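Local coordinates for protein enoyl-CoA hydratase subunit II (Geobacillus kaustophilus, PDB 2EJ5) that probably hydrates the double bond of enoyl-CoA thioesters as a crotonase-family enzyme, with a likely role in phenylacetic acid catabolism, at residues 111-114 against 118-121. Sequence-based numbering, arbitrary orientation.
Sequences SLAL and FRLL
Arg119 reaches from its strand to the last turn of the preceding helix and donates an N-H hydrogen from NH1 to the carbonyl oxygen of Ala113. The Arg119 NH1 to Ala113 O distance is 2.9 Å and the N-H...O angle 159°, so the bond is fairly straight. Ala113 O meets the guanidinium at its edge, in plane, while NH1 lies tilted 20° from the carbonyl plane. Leu114 O is also close to Arg119 NH1, at 3.3 Å, but its direction is unsuited to a hydrogen bond. The methylenes of Arg119 pack against the same Ala113 oxygen: Arg119 CG and CD each lie 3.3 Å from Ala113 O. A bend at chi3 (-70°) turns the end of the chain so that its methylenes and NH1 all approach that oxygen. Two further carbonyls fix the guanidinium, Cys116 O accepting from NH1 and Leu175 O from NE, which ties the C-terminal end of helix 108-115 to the loop before strand 178-180. Such a carbonyl-rich helix end would probably stabilise the buried positive charge. Phe127 of strand 126-128 packs on both Ala113 and Arg119, Leu114 turns to helix 142-150, and strand 118-122 runs parallel between strands 97-101 and 178-180 in the crotonase core.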
ATOM      1  N   SER A 111      -3.757 -18.217  -0.539  1.00 14.03           N
ATOM      2  CA  SER A 111      -2.701 -17.744   0.368  1.00 15.04           C
ATOM      3  C   SER A 111      -1.302 -18.030  -0.128  1.00 14.76           C
ATOM      4  O   SER A 111      -0.413 -17.135  -0.109  1.00 13.33           O
ATOM      5  CB  SER A 111      -2.876 -18.366   1.761  1.00 15.86           C
ATOM      6  OG  SER A 111      -4.164 -18.023   2.204  1.00 17.01           O
ATOM      7  N   LEU A 112      -1.089 -19.285  -0.527  1.00 14.01           N
ATOM      8  CA  LEU A 112       0.202 -19.704  -1.072  1.00 14.64           C
ATOM      9  C   LEU A 112       0.588 -18.844  -2.301  1.00 13.25           C
ATOM     10  O   LEU A 112       1.732 -18.410  -2.414  1.00 13.41           O
ATOM     11  CB  LEU A 112       0.156 -21.201  -1.488  1.00 13.93           C
ATOM     12  CG  LEU A 112       1.494 -21.751  -1.991  1.00 16.47           C
ATOM     13  CD1 LEU A 112       2.572 -21.683  -0.939  1.00 16.22           C
ATOM     14  CD2 LEU A 112       1.334 -23.218  -2.449  1.00 16.86           C
ATOM     15  N   ALA A 113      -0.359 -18.633  -3.212  1.00 12.29           N
ATOM     16  CA  ALA A 113      -0.073 -17.838  -4.415  1.00 13.93           C
ATOM     17  C   ALA A 113       0.327 -16.378  -4.068  1.00 14.01           C
ATOM     18  O   ALA A 113       1.267 -15.820  -4.637  1.00 13.30           O
ATOM     19  CB  ALA A 113      -1.251 -17.878  -5.384  1.00 12.26           C
ATOM     20  N   LEU A 114      -0.368 -15.782  -3.092  1.00 13.89           N
ATOM     21  CA  LEU A 114      -0.078 -14.409  -2.674  1.00 13.12           C
ATOM     22  C   LEU A 114       1.304 -14.286  -2.041  1.00 12.92           C
ATOM     23  O   LEU A 114       1.916 -13.202  -2.075  1.00 12.29           O
ATOM     24  CB  LEU A 114      -1.142 -13.957  -1.661  1.00 15.10           C
ATOM     25  CG  LEU A 114      -2.608 -13.964  -2.068  1.00 14.91           C
ATOM     26  CD1 LEU A 114      -3.493 -13.441  -0.903  1.00 16.11           C
ATOM     27  CD2 LEU A 114      -2.830 -13.118  -3.353  1.00 17.51           C
ATOM     28  N   PHE A 118       6.069 -13.723  -7.889  1.00 16.24           N
ATOM     29  CA  PHE A 118       5.362 -13.467  -9.144  1.00 16.17           C
ATOM     30  C   PHE A 118       4.220 -14.458  -9.245  1.00 15.88           C
ATOM     31  O   PHE A 118       4.345 -15.596  -8.726  1.00 16.77           O
ATOM     32  CB  PHE A 118       6.304 -13.684 -10.340  1.00 16.87           C
ATOM     33  CG  PHE A 118       7.561 -12.849 -10.299  1.00 16.91           C
ATOM     34  CD1 PHE A 118       7.555 -11.526 -10.783  1.00 18.22           C
ATOM     35  CD2 PHE A 118       8.748 -13.376  -9.804  1.00 14.43           C
ATOM     36  CE1 PHE A 118       8.696 -10.736 -10.772  1.00 15.21           C
ATOM     37  CE2 PHE A 118       9.909 -12.597  -9.792  1.00 18.36           C
ATOM     38  CZ  PHE A 118       9.888 -11.267 -10.286  1.00 18.34           C
ATOM     39  N   ARG A 119       3.118 -14.050  -9.889  1.00 13.55           N
ATOM     40  CA  ARG A 119       1.935 -14.906 -10.083  1.00 13.55           C
ATOM     41  C   ARG A 119       1.581 -14.870 -11.579  1.00 14.13           C
ATOM     42  O   ARG A 119       1.196 -13.815 -12.100  1.00 15.28           O
ATOM     43  CB  ARG A 119       0.714 -14.401  -9.272  1.00 13.55           C
ATOM     44  CG  ARG A 119       0.725 -14.765  -7.737  1.00 12.10           C
ATOM     45  CD  ARG A 119      -0.224 -13.871  -6.892  1.00 13.04           C
ATOM     46  NE  ARG A 119       0.382 -12.551  -6.882  1.00 12.25           N
ATOM     47  CZ  ARG A 119       1.461 -12.248  -6.168  1.00 14.50           C
ATOM     48  NH1 ARG A 119       1.998 -13.152  -5.366  1.00 12.75           N
ATOM     49  NH2 ARG A 119       2.017 -11.051  -6.259  1.00 12.45           N
ATOM     50  N   LEU A 120       1.791 -15.994 -12.266  1.00 13.55           N
ATOM     51  CA  LEU A 120       1.451 -16.112 -13.673  1.00 14.01           C
ATOM     52  C   LEU A 120       0.145 -16.864 -13.666  1.00 14.58           C
ATOM     53  O   LEU A 120       0.102 -18.006 -13.224  1.00 15.79           O
ATOM     54  CB  LEU A 120       2.519 -16.929 -14.436  1.00 13.04           C
ATOM     55  CG  LEU A 120       3.976 -16.485 -14.355  1.00 12.86           C
ATOM     56  CD1 LEU A 120       4.905 -17.454 -15.143  1.00 16.87           C
ATOM     57  CD2 LEU A 120       4.132 -15.023 -14.895  1.00 13.54           C
ATOM     58  N   LEU A 121      -0.909 -16.234 -14.150  1.00 15.59           N
ATOM     59  CA  LEU A 121      -2.211 -16.866 -14.126  1.00 18.33           C
ATOM     60  C   LEU A 121      -2.536 -17.365 -15.537  1.00 19.10           C
ATOM     61  O   LEU A 121      -2.451 -16.613 -16.496  1.00 18.70           O
ATOM     62  CB  LEU A 121      -3.269 -15.884 -13.666  1.00 18.39           C
ATOM     63  CG  LEU A 121      -3.579 -15.752 -12.162  1.00 23.32           C
ATOM     64  CD1 LEU A 121      -2.393 -15.646 -11.220  1.00 16.93           C
ATOM     65  CD2 LEU A 121      -4.501 -14.547 -12.009  1.00 26.23           C
TER